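Local coordinates for SusD superfamily protein (PDB 3MCX), which is of unknown function but, as a SusD-family protein of the outer membrane, probably helps to bind glycans at the cell surface, and carries zinc ions in the crystal, at residues V91-I95 against S132-L136; I292-L298 against E331-L335. All blocks are in the same frame, centred on the assembly; numbering follows the deposited sequence.

Contact 1 (V91-I95 against S132-L136); sequences VYKVI and SLFNL
Leu136 points its CD1 methyl at one face of the Tyr92 ring, and the two helices close round that meeting. Along Leu136, CB stands back from 91-95 and the contact begins at CG, which rests on Val91 CG1 at 3.7 Å. CG is anti to the carbonyl carbon (chi1 -73°), which sets it against 91-95, and the second torsion lets both methyls reach that segment. CD1 does most of the touching: it lies above the phenol, 3.7 Å from the centroid and 19° off the ring normal, a CH-pi contact displaced toward the CE2 side, where the gap to Tyr92 CE2 is 3.5 Å. The same methyl meets Ile95 CD1 tip to tip at 3.7 Å and packs on Val91 CG1. The other methyl, CD2, stays more distant, between Tyr92 CE2 and Val91 CB. The Tyr92 ring is fixed at its far end by a hydrogen bond from OH to Pro155 O.

One turn back, Ser132 supplies the small residue where the backbones draw together. Ser132 CB fits between Val91 CG1, tight at 3.5 Å, and Ile95 CG1 at 3.6 Å. The Ser132 hydroxyl has only apolar company from 91-95, with Val94 CG1 3.5 Å from OG, and finds its hydrogen bonds elsewhere, with Tyr40 OH and Met128 O. No hydrogen bond crosses between the two segments; they meet through apolar packing and the CH-pi contact. Tyr45 of helix 44-51 touches both Val91 and Leu136, while Ile31 and Leu34 of helix 21-36 pack against Val94. Segments 91-95 and 132-136 run at 157° to each other; they belong to the consecutive helices 81-106 and 115-140, an antiparallel helical hairpin consistent with the TPR-like helical packing of SusD proteins.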
loop_
_atom_site.group_PDB
_atom_site.type_symbol
_atom_site.label_atom_id
_atom_site.label_comp_id
_atom_site.label_asym_id
_atom_site.label_seq_id
_atom_site.Cartn_x
_atom_site.Cartn_y
_atom_site.Cartn_z
ATOM N N VAL A 91 -11.643 -6.730 -4.657
ATOM C CA VAL A 91 -10.473 -6.873 -5.521
ATOM C C VAL A 91 -10.745 -7.876 -6.625
ATOM O O VAL A 91 -10.364 -7.654 -7.781
ATOM C CB VAL A 91 -9.180 -7.130 -4.729
ATOM C CG1 VAL A 91 -8.016 -7.282 -5.706
ATOM C CG2 VAL A 91 -8.908 -5.964 -3.777
ATOM N N TYR A 92 -11.454 -8.961 -6.319
ATOM C CA TYR A 92 -11.824 -9.903 -7.381
ATOM C C TYR A 92 -12.757 -9.266 -8.418
ATOM O O TYR A 92 -12.728 -9.608 -9.582
ATOM C CB TYR A 92 -12.390 -11.221 -6.820
ATOM C CG TYR A 92 -11.300 -12.210 -6.532
ATOM C CD1 TYR A 92 -10.593 -12.768 -7.568
ATOM C CD2 TYR A 92 -10.939 -12.531 -5.216
ATOM C CE1 TYR A 92 -9.560 -13.643 -7.318
ATOM C CE2 TYR A 92 -9.916 -13.391 -4.962
ATOM C CZ TYR A 92 -9.217 -13.948 -6.019
ATOM O OH TYR A 92 -8.144 -14.769 -5.748
ATOM N N LYS A 93 -13.629 -8.346 -7.993
ATOM C CA LYS A 93 -14.476 -7.632 -8.949
ATOM C C LYS A 93 -13.606 -6.824 -9.914
ATOM O O LYS A 93 -13.866 -6.820 -11.115
ATOM C CB LYS A 93 -15.480 -6.716 -8.225
ATOM C CG LYS A 93 -16.526 -6.079 -9.140
ATOM C CD LYS A 93 -17.536 -5.325 -8.227
ATOM C CE LYS A 93 -18.571 -4.521 -8.998
ATOM N NZ LYS A 93 -19.352 -3.704 -7.983
ATOM N N VAL A 94 -12.595 -6.132 -9.381
ATOM C CA VAL A 94 -11.678 -5.401 -10.243
ATOM C C VAL A 94 -10.986 -6.379 -11.204
ATOM O O VAL A 94 -10.895 -6.097 -12.401
ATOM C CB VAL A 94 -10.647 -4.609 -9.464
ATOM C CG1 VAL A 94 -9.510 -4.117 -10.397
ATOM C CG2 VAL A 94 -11.331 -3.412 -8.759
ATOM N N ILE A 95 -10.507 -7.521 -10.710
ATOM C CA ILE A 95 -9.831 -8.493 -11.583
ATOM C C ILE A 95 -10.772 -8.946 -12.705
ATOM O O ILE A 95 -10.408 -8.964 -13.888
ATOM C CB ILE A 95 -9.306 -9.685 -10.763
ATOM C CG1 ILE A 95 -8.104 -9.230 -9.937
ATOM C CG2 ILE A 95 -8.973 -10.866 -11.700
ATOM C CD1 ILE A 95 -7.642 -10.226 -8.872
ATOM N N SER A 132 -3.790 -6.016 -8.499
ATOM C CA SER A 132 -4.890 -6.570 -7.728
ATOM C C SER A 132 -4.531 -7.962 -7.176
ATOM O O SER A 132 -4.755 -8.243 -6.010
ATOM C CB SER A 132 -6.155 -6.542 -8.551
ATOM O OG SER A 132 -6.566 -5.196 -8.836
ATOM N N LEU A 133 -3.972 -8.831 -8.025
ATOM C CA LEU A 133 -3.602 -10.171 -7.573
ATOM C C LEU A 133 -2.518 -10.042 -6.490
ATOM O O LEU A 133 -2.556 -10.773 -5.489
ATOM C CB LEU A 133 -3.126 -11.009 -8.740
ATOM C CG LEU A 133 -2.635 -12.423 -8.373
ATOM C CD1 LEU A 133 -3.660 -13.242 -7.592
ATOM C CD2 LEU A 133 -2.151 -13.191 -9.635
ATOM N N PHE A 134 -1.554 -9.133 -6.658
ATOM C CA PHE A 134 -0.516 -8.889 -5.653
ATOM C C PHE A 134 -1.136 -8.515 -4.304
ATOM O O PHE A 134 -0.759 -9.044 -3.260
ATOM C CB PHE A 134 0.425 -7.784 -6.159
ATOM C CG PHE A 134 1.513 -7.378 -5.204
ATOM C CD1 PHE A 134 2.479 -8.267 -4.809
ATOM C CD2 PHE A 134 1.594 -6.081 -4.743
ATOM C CE1 PHE A 134 3.513 -7.867 -3.981
ATOM C CE2 PHE A 134 2.618 -5.686 -3.893
ATOM C CZ PHE A 134 3.575 -6.566 -3.533
ATOM N N ASN A 135 -2.082 -7.575 -4.333
ATOM C CA ASN A 135 -2.767 -7.137 -3.116
ATOM C C ASN A 135 -3.467 -8.273 -2.401
ATOM O O ASN A 135 -3.365 -8.412 -1.177
ATOM C CB ASN A 135 -3.732 -6.004 -3.455
ATOM C CG ASN A 135 -2.997 -4.699 -3.780
ATOM O OD1 ASN A 135 -1.959 -4.393 -3.176
ATOM N ND2 ASN A 135 -3.547 -3.912 -4.712
ATOM N N LEU A 136 -4.188 -9.119 -3.148
ATOM C CA LEU A 136 -4.826 -10.277 -2.525
ATOM C C LEU A 136 -3.797 -11.250 -1.918
ATOM O O LEU A 136 -3.994 -11.786 -0.845
ATOM C CB LEU A 136 -5.695 -11.025 -3.527
ATOM C CG LEU A 136 -7.005 -10.316 -3.887
ATOM C CD1 LEU A 136 -7.504 -10.810 -5.228
ATOM C CD2 LEU A 136 -8.039 -10.530 -2.787
#

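Contact 2 (I292-L298 against E331-L335); sequences ILSEDFL and EKVYL
A classic beta bulge, in which Val333 and Tyr334 both face Lys314, offers Val333 O, three residues after the zinc ligand His330 in the chain, to Leu293 N. The Leu293 N to Val333 O bond is short at 2.7 Å and nearly straight (172° at the hydrogen), and it lies in the carbonyl plane on a lone pair. Above it the Leu293 side chain, with CG anti to the carbonyl carbon (chi1 -59°), folds over the bulge: Leu293 CG passes 3.6 Å from Val333 O, CD1 approaches Lys332 O, and CD2 meets Leu335 CB at 4.2 Å, the two side chains crossing at about a right angle. Lys332, centre of an inverse gamma turn, has its carbonyl oxygen buried without a hydrogen-bond partner; Leu298 CD2 lies 3.5 Å from this Lys332 O, and Leu293 CD1 also borders it.

With an alanine at Leu293 both methyls go, which would probably open a gap beside Leu335 CB and leave Lys332 O covered from 292-298 by Leu298 alone. Val333 splits its branches: Val333 CG1 sits 3.5 Å from Leu293 O, an oxygen that accepts from Trp437 NE1, while CG2 packs on Ile292 CB at 4.0 Å, the two side chains lying side by side. Farther out, Ile292 CG2 stands over one face of the Tyr334 ring.

Ser294 N-caps helix 295-301, its OG accepting from Phe297 N; in the first turn of that helix Asp296 takes the backbone N-H groups of Lys434 and Gly435, and Leu298 faces 331-335. Strand 292-293 pairs antiparallel with 56-57, and 334-335 with 313-314, whose Thr313 touches Leu293, Phe297 and Leu298.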
loop_
_atom_site.group_PDB
_atom_site.type_symbol
_atom_site.label_atom_id
_atom_site.label_comp_id
_atom_site.label_asym_id
_atom_site.label_seq_id
_atom_site.Cartn_x
_atom_site.Cartn_y
_atom_site.Cartn_z
ATOM N N ILE A 292 -4.174 6.217 15.046
ATOM C CA ILE A 292 -3.283 7.185 15.663
ATOM C C ILE A 292 -1.887 6.615 15.645
ATOM O O ILE A 292 -1.708 5.401 15.495
ATOM C CB ILE A 292 -3.692 7.576 17.085
ATOM C CG1 ILE A 292 -3.757 6.364 18.048
ATOM C CG2 ILE A 292 -5.060 8.347 17.058
ATOM C CD1 ILE A 292 -3.935 6.698 19.533
ATOM N N LEU A 293 -0.896 7.484 15.805
ATOM C CA LEU A 293 0.500 7.079 15.868
ATOM C C LEU A 293 0.825 6.508 17.238
ATOM O O LEU A 293 0.317 7.008 18.267
ATOM C CB LEU A 293 1.388 8.280 15.555
ATOM C CG LEU A 293 1.154 8.919 14.170
ATOM C CD1 LEU A 293 1.869 10.281 14.015
ATOM C CD2 LEU A 293 1.591 7.947 13.050
ATOM N N SER A 294 1.674 5.481 17.259
ATOM C CA SER A 294 2.124 4.877 18.499
ATOM C C SER A 294 3.317 5.618 19.101
ATOM O O SER A 294 3.987 6.425 18.442
ATOM C CB SER A 294 2.528 3.441 18.238
ATOM O OG SER A 294 3.719 3.427 17.479
ATOM N N GLU A 295 3.592 5.307 20.337
ATOM C CA GLU A 295 4.793 5.835 20.969
ATOM C C GLU A 295 6.048 5.260 20.301
ATOM O O GLU A 295 7.097 5.912 20.265
ATOM C CB GLU A 295 4.819 5.534 22.458
ATOM C CG GLU A 295 5.821 6.374 23.211
ATOM C CD GLU A 295 5.970 5.926 24.640
ATOM O OE1 GLU A 295 5.903 4.681 24.863
ATOM O OE2 GLU A 295 6.200 6.814 25.530
ATOM N N ASP A 296 5.959 4.043 19.767
ATOM C CA ASP A 296 7.092 3.500 18.979
ATOM C C ASP A 296 7.450 4.455 17.857
ATOM O O ASP A 296 8.620 4.729 17.645
ATOM C CB ASP A 296 6.794 2.110 18.392
ATOM C CG ASP A 296 6.162 1.148 19.377
ATOM O OD1 ASP A 296 4.992 1.343 19.803
ATOM O OD2 ASP A 296 6.845 0.161 19.712
ATOM N N PHE A 297 6.456 4.943 17.112
ATOM C CA PHE A 297 6.719 5.845 16.021
ATOM C C PHE A 297 7.261 7.189 16.492
ATOM O O PHE A 297 8.240 7.696 15.954
ATOM C CB PHE A 297 5.453 6.094 15.186
ATOM C CG PHE A 297 5.732 6.980 14.004
ATOM C CD1 PHE A 297 6.490 6.497 12.950
ATOM C CD2 PHE A 297 5.348 8.318 14.001
ATOM C CE1 PHE A 297 6.821 7.315 11.872
ATOM C CE2 PHE A 297 5.681 9.131 12.957
ATOM C CZ PHE A 297 6.424 8.630 11.887
ATOM N N LEU A 298 6.620 7.789 17.487
ATOM C CA LEU A 298 7.086 9.098 17.969
ATOM C C LEU A 298 8.499 8.989 18.501
ATOM O O LEU A 298 9.328 9.866 18.278
ATOM C CB LEU A 298 6.118 9.710 19.005
ATOM C CG LEU A 298 4.735 10.105 18.434
ATOM C CD1 LEU A 298 3.921 10.825 19.530
ATOM C CD2 LEU A 298 4.851 10.965 17.163
ATOM N N GLU A 331 -0.148 13.930 23.333
ATOM C CA GLU A 331 0.903 13.579 22.425
ATOM C C GLU A 331 0.542 13.838 20.960
ATOM O O GLU A 331 -0.629 13.915 20.601
ATOM C CB GLU A 331 1.280 12.106 22.656
ATOM C CG GLU A 331 1.761 11.807 24.058
ATOM C CD GLU A 331 3.007 12.554 24.391
ATOM O OE1 GLU A 331 3.942 12.523 23.553
ATOM O OE2 GLU A 331 2.978 13.202 25.453
ATOM N N LYS A 332 1.539 13.989 20.110
ATOM C CA LYS A 332 1.318 14.299 18.710
ATOM C C LYS A 332 1.010 13.040 17.898
ATOM O O LYS A 332 1.769 12.637 17.010
ATOM C CB LYS A 332 2.507 15.083 18.166
ATOM C CG LYS A 332 2.678 16.404 18.819
ATOM C CD LYS A 332 3.832 17.206 18.204
ATOM C CE LYS A 332 4.015 18.551 18.908
ATOM N NZ LYS A 332 4.960 19.386 18.079
ATOM N N VAL A 333 -0.141 12.432 18.205
ATOM C CA VAL A 333 -0.468 11.121 17.668
ATOM C C VAL A 333 -1.370 11.148 16.436
ATOM O O VAL A 333 -1.705 10.099 15.922
ATOM C CB VAL A 333 -1.114 10.235 18.757
ATOM C CG1 VAL A 333 -0.127 10.056 19.932
ATOM C CG2 VAL A 333 -2.506 10.786 19.235
ATOM N N TYR A 334 -1.684 12.329 15.892
ATOM C CA TYR A 334 -2.500 12.381 14.679
ATOM C C TYR A 334 -1.592 12.593 13.472
ATOM O O TYR A 334 -0.744 13.490 13.498
ATOM C CB TYR A 334 -3.554 13.499 14.779
ATOM C CG TYR A 334 -4.587 13.184 15.839
ATOM C CD1 TYR A 334 -4.330 13.420 17.140
ATOM C CD2 TYR A 334 -5.825 12.601 15.518
ATOM C CE1 TYR A 334 -5.226 13.102 18.136
ATOM C CE2 TYR A 334 -6.744 12.274 16.521
ATOM C CZ TYR A 334 -6.459 12.568 17.816
ATOM O OH TYR A 334 -7.352 12.294 18.845
ATOM N N LEU A 335 -1.709 11.722 12.475
ATOM C CA LEU A 335 -0.922 11.809 11.254
ATOM C C LEU A 335 -1.621 12.745 10.289
ATOM O O LEU A 335 -2.802 12.513 9.988
ATOM C CB LEU A 335 -0.789 10.408 10.642
ATOM C CG LEU A 335 0.059 10.328 9.372
ATOM C CD1 LEU A 335 1.484 10.734 9.668
ATOM C CD2 LEU A 335 -0.046 8.940 8.702
#

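In the fold
Contacts 1 and 2 follow one another along the chain and lie on opposite sides of its centre, their centres 31 Å apart and their nearest atoms about 18 Å apart. Contact 1 is purely helical and the deeper, its centre about 13 Å from that of the chain, against about 20 Å for contact 2, which joins short strands and a helix start. Each has zinc in its surroundings: the Leu133 side chain is about 11 Å from one bound ion, and that of Glu331 about 9 Å from another. Glu315, Glu319 and His330 form a zinc site beside contact 2. Of the glycerols, probably from the crystallisation liquor, one lies near Tyr92 and one is hydrogen-bonded to Glu331 OE2.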